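Local coordinates for protein phenylalanyl-tRNA synthetase beta chain (PDB 3IG2) that forms part of phenylalanine--tRNA ligase, which charges tRNA(Phe) with phenylalanine at the expense of ATP, this chain being the core, catalytic-like domain of the beta subunit, at residues 44-48 with 92-96; 24-28 with 68-72; 156-161 with 172-177. All blocks are in the same frame, centred on the assembly; numbering follows the deposited sequence.

In the fold
The three contacts lie round one seven-stranded mixed sheet. Contact 1 sets the loop 44-48 against the far end of strand 85-95, and contact 2 sets the loop after the outermost strand 23-24 against helix 66-75, which precedes strand 85-95 in the chain. Their segments alternate in sequence; their centres are about 19 Å apart, the nearest atoms about 8 Å. Contact 3 is the hairpin at the other margin of the sheet, with its centre about 25 Å from that of contact 1 and about 27 Å from that of contact 2, across the middle of the chain from the latter. In this enzyme family phenylalanine is activated in the alpha subunit, so all three are best read as architecture.

Contact 1: 44-48 with 92-96; sequences SKNLV and CYHFD
N46 meets F95 through both its backbone and its side chain, and it lies alongside H94. The amide of N46 and the imidazole of H94 point the same way with their planes only 18° apart, and N46 CB comes within 3.8 Å of H94 CE1. With CG beside its own backbone N, N46 presents ND2 to F95 O at 3.1 Å; the donor approaches almost along the C=O axis, while the acceptor is tilted somewhat from the amide plane. The reverse bond runs from F95 N to N46 O, 2.9 Å, with the donor standing well above the carbonyl plane. Donor and acceptor of one residue are thus both engaged by its neighbour across the gap. F95 has CG anti to its N (chi1 164°), which turns the ring back along the loop, so that K45 O sits in the ring plane at the CD2 edge, 3.4 Å away. V48 sends its CG2 branch over the strand, 3.4 Å from H94 N and 3.7 Å from Y93 CB, and a water accepting from V48 N and donating to Y93 O spans the remaining separation. On its other side the strand pairs with 109-121, where the F95 ring meets Y109. This is a loop clasped by backbone and asparagine to the end of a long strand, where the chain enters the small antiparallel sheet at V48, whose backbone pairs with M61 of strand 60-61.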
loop_
_atom_site.group_PDB
_atom_site.type_symbol
_atom_site.label_atom_id
_atom_site.label_comp_id
_atom_site.label_asym_id
_atom_site.label_seq_id
_atom_site.Cartn_x
_atom_site.Cartn_y
_atom_site.Cartn_z
ATOM N N SER B 44 2.062 -26.015 -34.731
ATOM C CA SER B 44 1.263 -27.195 -34.600
ATOM C C SER B 44 2.124 -28.478 -34.740
ATOM O O SER B 44 1.909 -29.463 -34.026
ATOM C CB SER B 44 0.132 -27.090 -35.621
ATOM O OG SER B 44 -0.284 -28.331 -36.078
ATOM N N LYS B 45 3.135 -28.442 -35.606
ATOM C CA LYS B 45 3.954 -29.633 -35.819
ATOM C C LYS B 45 4.818 -29.989 -34.622
ATOM O O LYS B 45 5.307 -31.108 -34.554
ATOM C CB LYS B 45 4.812 -29.515 -37.079
ATOM C CG LYS B 45 5.881 -28.427 -37.064
ATOM C CD LYS B 45 6.762 -28.526 -38.351
ATOM C CE LYS B 45 7.643 -27.299 -38.532
ATOM N NZ LYS B 45 8.131 -26.768 -37.210
ATOM N N ASN B 46 5.008 -29.051 -33.687
ATOM C CA ASN B 46 5.801 -29.340 -32.468
ATOM C C ASN B 46 4.955 -29.724 -31.241
ATOM O O ASN B 46 5.460 -29.805 -30.123
ATOM C CB ASN B 46 6.742 -28.179 -32.122
ATOM C CG ASN B 46 7.702 -27.858 -33.246
ATOM O OD1 ASN B 46 7.744 -26.726 -33.721
ATOM N ND2 ASN B 46 8.462 -28.855 -33.697
ATOM N N LEU B 47 3.675 -29.983 -31.463
ATOM C CA LEU B 47 2.794 -30.358 -30.361
ATOM C C LEU B 47 3.026 -31.796 -29.960
ATOM O O LEU B 47 3.262 -32.647 -30.799
ATOM C CB LEU B 47 1.318 -30.198 -30.732
ATOM C CG LEU B 47 0.735 -28.787 -30.757
ATOM C CD1 LEU B 47 -0.608 -28.818 -31.537
ATOM C CD2 LEU B 47 0.565 -28.272 -29.358
ATOM N N VAL B 48 2.920 -32.047 -28.671
ATOM C CA VAL B 48 2.954 -33.394 -28.145
ATOM C C VAL B 48 1.528 -33.922 -28.167
ATOM O O VAL B 48 0.745 -33.592 -27.290
ATOM C CB VAL B 48 3.502 -33.374 -26.691
ATOM C CG1 VAL B 48 3.519 -34.796 -26.076
ATOM C CG2 VAL B 48 4.886 -32.761 -26.672
ATOM N N CYS B 92 5.478 -26.944 -19.798
ATOM C CA CYS B 92 5.031 -27.062 -21.177
ATOM C C CYS B 92 5.815 -28.178 -21.832
ATOM O O CYS B 92 6.815 -28.616 -21.304
ATOM C CB CYS B 92 5.254 -25.752 -21.945
ATOM S SG CYS B 92 4.179 -24.472 -21.336
ATOM N N TYR B 93 5.336 -28.629 -22.983
ATOM C CA TYR B 93 5.812 -29.826 -23.629
ATOM C C TYR B 93 6.034 -29.567 -25.123
ATOM O O TYR B 93 5.309 -28.791 -25.740
ATOM C CB TYR B 93 4.795 -30.963 -23.411
ATOM C CG TYR B 93 4.558 -31.214 -21.940
ATOM C CD1 TYR B 93 5.370 -32.100 -21.232
ATOM C CD2 TYR B 93 3.573 -30.525 -21.248
ATOM C CE1 TYR B 93 5.195 -32.308 -19.871
ATOM C CE2 TYR B 93 3.380 -30.730 -19.877
ATOM C CZ TYR B 93 4.195 -31.635 -19.197
ATOM O OH TYR B 93 4.036 -31.857 -17.853
ATOM N N HIS B 94 7.022 -30.255 -25.681
ATOM C CA HIS B 94 7.532 -30.019 -27.022
ATOM C C HIS B 94 7.868 -31.347 -27.682
ATOM O O HIS B 94 8.393 -32.278 -27.050
ATOM C CB HIS B 94 8.770 -29.103 -26.942
ATOM C CG HIS B 94 9.427 -28.815 -28.263
ATOM N ND1 HIS B 94 9.142 -27.688 -29.011
ATOM C CD2 HIS B 94 10.387 -29.488 -28.951
ATOM C CE1 HIS B 94 9.890 -27.684 -30.104
ATOM N NE2 HIS B 94 10.646 -28.770 -30.098
ATOM N N PHE B 95 7.516 -31.441 -28.955
ATOM C CA PHE B 95 7.873 -32.585 -29.779
ATOM C C PHE B 95 8.878 -32.113 -30.821
ATOM O O PHE B 95 8.600 -31.184 -31.581
ATOM C CB PHE B 95 6.627 -33.178 -30.460
ATOM C CG PHE B 95 6.945 -34.107 -31.615
ATOM C CD1 PHE B 95 7.641 -35.297 -31.409
ATOM C CD2 PHE B 95 6.535 -33.792 -32.913
ATOM C CE1 PHE B 95 7.937 -36.169 -32.494
ATOM C CE2 PHE B 95 6.817 -34.641 -33.996
ATOM C CZ PHE B 95 7.526 -35.834 -33.789
ATOM N N ASP B 96 10.050 -32.735 -30.828
ATOM C CA ASP B 96 11.048 -32.467 -31.829
ATOM C C ASP B 96 11.516 -33.791 -32.416
ATOM O O ASP B 96 11.313 -34.053 -33.599
ATOM C CB ASP B 96 12.219 -31.729 -31.198
ATOM C CG ASP B 96 13.412 -31.602 -32.126
ATOM O OD1 ASP B 96 13.305 -31.888 -33.342
ATOM O OD2 ASP B 96 14.482 -31.194 -31.627
HETATM O O HOH W 1 2.982 -29.678 -27.005
#

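Contact 2: 24-28 with 68-72; sequences EILNN and GGLES
The flat amide of N27 points its outer end, where the oxygen and nitrogen sit, at S72 OG, which is 3.5 Å from N27 CG. G68 O stands well off to one side of the amide plane, 3.6 Å from the same CG. The methyl of I25 comes in on the other side, its CD1 3.7 Å from S72 OG. The amide is probably modelled turned over, so its individual polar pairings are uncertain, but whichever way it is turned, it faces S72 OG and G68 O, both on one turn of the helix. G68 O also takes the backbone N of S72 at 3.0 Å. I25 holds CG1 between its backbone N and carbonyl carbon (chi1 62°), and from there CD1 reaches G69 CA at 4.1 Å. Neither G68 nor G69 has a side chain to hold the loop off, and N27 CA lies only 5.7 Å from G68 CA. Behind the loop, E88 OE2 accepts from N27 N and I25 pairs with F87 by backbone, both on strand 85-95. What results is close loop-to-helix packing over a pair of glycines, joining helix 66-75 to the margin of the sheet of a class II synthetase-like domain.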
loop_
_atom_site.group_PDB
_atom_site.type_symbol
_atom_site.label_atom_id
_atom_site.label_comp_id
_atom_site.label_asym_id
_atom_site.label_seq_id
_atom_site.Cartn_x
_atom_site.Cartn_y
_atom_site.Cartn_z
ATOM N N GLU B 24 -2.310 -16.340 -8.033
ATOM C CA GLU B 24 -1.849 -17.508 -8.742
ATOM C C GLU B 24 -3.003 -18.299 -9.396
ATOM O O GLU B 24 -4.064 -18.484 -8.792
ATOM C CB GLU B 24 -1.041 -18.412 -7.792
ATOM C CG GLU B 24 -0.259 -19.492 -8.539
ATOM C CD GLU B 24 0.790 -20.238 -7.674
ATOM O OE1 GLU B 24 1.354 -21.239 -8.180
ATOM O OE2 GLU B 24 1.066 -19.832 -6.526
ATOM N N ILE B 25 -2.796 -18.773 -10.623
ATOM C CA ILE B 25 -3.777 -19.637 -11.271
ATOM C C ILE B 25 -3.160 -20.964 -11.665
ATOM O O ILE B 25 -1.932 -21.101 -11.728
ATOM C CB ILE B 25 -4.461 -18.979 -12.522
ATOM C CG1 ILE B 25 -3.417 -18.659 -13.601
ATOM C CG2 ILE B 25 -5.320 -17.759 -12.070
ATOM C CD1 ILE B 25 -3.971 -18.150 -14.975
ATOM N N LEU B 26 -4.022 -21.945 -11.925
ATOM C CA LEU B 26 -3.524 -23.261 -12.263
ATOM C C LEU B 26 -4.395 -23.781 -13.375
ATOM O O LEU B 26 -5.586 -23.923 -13.188
ATOM C CB LEU B 26 -3.630 -24.162 -11.040
ATOM C CG LEU B 26 -2.578 -25.246 -10.803
ATOM C CD1 LEU B 26 -2.369 -26.217 -11.987
ATOM C CD2 LEU B 26 -1.241 -24.617 -10.318
ATOM N N ASN B 27 -3.808 -24.035 -14.535
ATOM C CA ASN B 27 -4.563 -24.535 -15.681
ATOM C C ASN B 27 -4.122 -25.946 -16.097
ATOM O O ASN B 27 -2.973 -26.345 -15.883
ATOM C CB ASN B 27 -4.479 -23.546 -16.870
ATOM C CG ASN B 27 -5.218 -22.206 -16.595
ATOM O OD1 ASN B 27 -4.614 -21.144 -16.548
ATOM N ND2 ASN B 27 -6.490 -22.277 -16.418
ATOM N N ASN B 28 -5.036 -26.700 -16.688
ATOM C CA ASN B 28 -4.743 -28.042 -17.123
ATOM C C ASN B 28 -3.646 -28.040 -18.164
ATOM O O ASN B 28 -3.573 -27.167 -19.004
ATOM C CB ASN B 28 -5.965 -28.662 -17.781
ATOM C CG ASN B 28 -7.013 -29.106 -16.795
ATOM O OD1 ASN B 28 -6.740 -29.403 -15.623
ATOM N ND2 ASN B 28 -8.238 -29.186 -17.283
ATOM N N GLY B 68 -4.251 -21.090 -21.656
ATOM C CA GLY B 68 -4.946 -21.339 -20.422
ATOM C C GLY B 68 -5.229 -20.053 -19.669
ATOM O O GLY B 68 -6.298 -19.897 -19.099
ATOM N N GLY B 69 -4.261 -19.144 -19.651
ATOM C CA GLY B 69 -4.455 -17.842 -19.008
ATOM C C GLY B 69 -5.538 -17.008 -19.696
ATOM O O GLY B 69 -6.277 -16.294 -19.027
ATOM N N LEU B 70 -5.636 -17.093 -21.021
ATOM C CA LEU B 70 -6.681 -16.356 -21.735
ATOM C C LEU B 70 -8.046 -16.941 -21.412
ATOM O O LEU B 70 -8.982 -16.191 -21.250
ATOM C CB LEU B 70 -6.457 -16.328 -23.247
ATOM C CG LEU B 70 -5.229 -15.588 -23.778
ATOM C CD1 LEU B 70 -5.177 -15.715 -25.282
ATOM C CD2 LEU B 70 -5.176 -14.118 -23.354
ATOM N N GLU B 71 -8.146 -18.263 -21.309
ATOM C CA GLU B 71 -9.367 -18.922 -20.823
ATOM C C GLU B 71 -9.753 -18.440 -19.413
ATOM O O GLU B 71 -10.920 -18.124 -19.160
ATOM C CB GLU B 71 -9.215 -20.436 -20.810
ATOM C CG GLU B 71 -9.099 -21.099 -22.172
ATOM C CD GLU B 71 -8.600 -22.547 -22.065
ATOM O OE1 GLU B 71 -8.235 -22.961 -20.950
ATOM O OE2 GLU B 71 -8.596 -23.288 -23.073
ATOM N N SER B 72 -8.760 -18.367 -18.519
ATOM C CA SER B 72 -8.968 -17.910 -17.138
ATOM C C SER B 72 -9.464 -16.471 -17.097
ATOM O O SER B 72 -10.339 -16.152 -16.308
ATOM C CB SER B 72 -7.679 -18.026 -16.311
ATOM O OG SER B 72 -7.243 -19.370 -16.180
#

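Contact 3: 156-161 with 172-177; sequences HSLVVG and LTVNTK
N175 turns its CG beside its own backbone N (chi1 -49°), and T173 holds OG1 between backbone N and carbonyl carbon (chi1 60°); together these settings gather both polar groups on one face of the hairpin, next to V159 and G161. From there N175 ND2 donates twice, to V159 O at 3.2 Å across the strands and to T173 OG1 at 3.0 Å along its own strand. Both acceptors lie in the amide plane, so the two bonds fix the rotation of the group. V159 O in turn accepts from two donors, N175 ND2 and N175 N, while V159 N returns a nearly straight bond to N175 O. Two residues further along each strand, G161 and T173 make the second hydrogen-bonded pair, with G161 N to T173 O and T173 N to G161 O both 2.9 Å; a weak bond from G161 N to T173 OG1 adds to it. G161, without a side chain, lets that hydroxyl approach its backbone.

V160 and V174 form the non-hydrogen-bonded pair between them, facing the other way. There V160 and L172 cross at a slant, with V160 CG1 3.9 Å from L172 CD2, and the CD1 branch of L158 meets V174 CG1 at 3.8 Å. Beyond the paired strands, K177 runs extended past the end of the hairpin: its CG touches V159 CG2 at 4.0 Å, with the two chains at about a right angle, and also passes S157 O at 3.7 Å.

Strand 159-163 is outermost in the sheet of this chain. Strand 171-175 continues the antiparallel pattern into 181-188, where R181 bonds N175 OD1, and F148 of helix 134-150 packs against both L158 and V174. At the 3-10 end, H156 rests on G38 of the second subunit.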
loop_
_atom_site.group_PDB
_atom_site.type_symbol
_atom_site.label_atom_id
_atom_site.label_comp_id
_atom_site.label_asym_id
_atom_site.label_seq_id
_atom_site.Cartn_x
_atom_site.Cartn_y
_atom_site.Cartn_z
ATOM N N HIS B 156 22.420 -5.957 -16.675
ATOM C CA HIS B 156 23.287 -5.423 -17.709
ATOM C C HIS B 156 23.929 -6.537 -18.528
ATOM O O HIS B 156 24.512 -6.283 -19.577
ATOM C CB HIS B 156 24.312 -4.453 -17.108
ATOM C CG HIS B 156 23.719 -3.525 -16.091
ATOM N ND1 HIS B 156 24.225 -3.393 -14.814
ATOM C CD2 HIS B 156 22.629 -2.721 -16.149
ATOM C CE1 HIS B 156 23.484 -2.536 -14.135
ATOM N NE2 HIS B 156 22.508 -2.114 -14.921
ATOM N N SER B 157 23.775 -7.774 -18.064
ATOM C CA SER B 157 24.224 -8.933 -18.821
ATOM C C SER B 157 23.229 -9.359 -19.914
ATOM O O SER B 157 23.540 -10.229 -20.730
ATOM C CB SER B 157 24.529 -10.117 -17.888
ATOM O OG SER B 157 23.344 -10.820 -17.520
ATOM N N LEU B 158 22.041 -8.757 -19.934
ATOM C CA LEU B 158 20.948 -9.243 -20.816
ATOM C C LEU B 158 20.886 -8.461 -22.144
ATOM O O LEU B 158 21.234 -7.285 -22.200
ATOM C CB LEU B 158 19.596 -9.120 -20.097
ATOM C CG LEU B 158 19.433 -9.690 -18.686
ATOM C CD1 LEU B 158 18.151 -9.131 -18.070
ATOM C CD2 LEU B 158 19.444 -11.228 -18.649
ATOM N N VAL B 159 20.421 -9.129 -23.190
ATOM C CA VAL B 159 20.251 -8.539 -24.522
ATOM C C VAL B 159 18.748 -8.537 -24.837
ATOM O O VAL B 159 18.108 -9.591 -24.818
ATOM C CB VAL B 159 20.939 -9.390 -25.598
ATOM C CG1 VAL B 159 20.595 -8.866 -27.009
ATOM C CG2 VAL B 159 22.445 -9.486 -25.376
ATOM N N VAL B 160 18.203 -7.374 -25.174
ATOM C CA VAL B 160 16.781 -7.184 -25.326
ATOM C C VAL B 160 16.449 -6.915 -26.780
ATOM O O VAL B 160 16.978 -5.994 -27.369
ATOM C CB VAL B 160 16.283 -6.037 -24.444
ATOM C CG1 VAL B 160 14.767 -5.825 -24.622
ATOM C CG2 VAL B 160 16.619 -6.306 -22.984
ATOM N N GLY B 161 15.576 -7.727 -27.358
ATOM C CA GLY B 161 15.263 -7.645 -28.790
ATOM C C GLY B 161 13.817 -7.233 -28.965
ATOM O O GLY B 161 13.006 -7.355 -28.046
ATOM N N LEU B 172 8.898 -7.526 -26.313
ATOM C CA LEU B 172 10.342 -7.561 -26.095
ATOM C C LEU B 172 10.781 -8.968 -25.766
ATOM O O LEU B 172 10.068 -9.704 -25.081
ATOM C CB LEU B 172 10.747 -6.632 -24.946
ATOM C CG LEU B 172 10.587 -5.132 -25.194
ATOM C CD1 LEU B 172 10.925 -4.315 -23.940
ATOM C CD2 LEU B 172 11.436 -4.684 -26.385
ATOM N N THR B 173 11.959 -9.339 -26.255
ATOM C CA THR B 173 12.585 -10.600 -25.838
ATOM C C THR B 173 13.784 -10.282 -24.963
ATOM O O THR B 173 14.463 -9.265 -25.171
ATOM C CB THR B 173 13.070 -11.431 -27.023
ATOM O OG1 THR B 173 14.038 -10.672 -27.771
ATOM C CG2 THR B 173 11.899 -11.786 -27.928
ATOM N N VAL B 174 14.043 -11.158 -24.002
ATOM C CA VAL B 174 15.180 -11.013 -23.136
ATOM C C VAL B 174 16.002 -12.263 -23.334
ATOM O O VAL B 174 15.467 -13.366 -23.247
ATOM C CB VAL B 174 14.779 -10.855 -21.664
ATOM C CG1 VAL B 174 16.018 -10.738 -20.792
ATOM C CG2 VAL B 174 13.888 -9.602 -21.491
ATOM N N ASN B 175 17.293 -12.077 -23.630
ATOM C CA ASN B 175 18.179 -13.173 -24.027
ATOM C C ASN B 175 19.524 -13.081 -23.341
ATOM O O ASN B 175 19.921 -12.005 -22.926
ATOM C CB ASN B 175 18.370 -13.141 -25.546
ATOM C CG ASN B 175 17.048 -13.036 -26.293
ATOM O OD1 ASN B 175 16.539 -14.031 -26.780
ATOM N ND2 ASN B 175 16.487 -11.817 -26.379
ATOM N N THR B 176 20.223 -14.193 -23.210
ATOM C CA THR B 176 21.621 -14.126 -22.770
ATOM C C THR B 176 22.454 -13.585 -23.935
ATOM O O THR B 176 21.982 -13.529 -25.089
ATOM C CB THR B 176 22.203 -15.505 -22.327
ATOM O OG1 THR B 176 22.187 -16.419 -23.431
ATOM C CG2 THR B 176 21.403 -16.092 -21.171
ATOM N N LYS B 177 23.695 -13.204 -23.649
ATOM C CA LYS B 177 24.601 -12.784 -24.723
ATOM C C LYS B 177 24.779 -13.891 -25.750
ATOM O O LYS B 177 24.941 -13.630 -26.937
ATOM C CB LYS B 177 25.923 -12.288 -24.165
ATOM C CG LYS B 177 25.795 -10.884 -23.604
ATOM C CD LYS B 177 26.923 -10.514 -22.657
ATOM C CE LYS B 177 26.943 -9.017 -22.471
ATOM N NZ LYS B 177 27.682 -8.653 -21.252
HETATM O O HOH W 2 25.030 -13.228 -20.830
#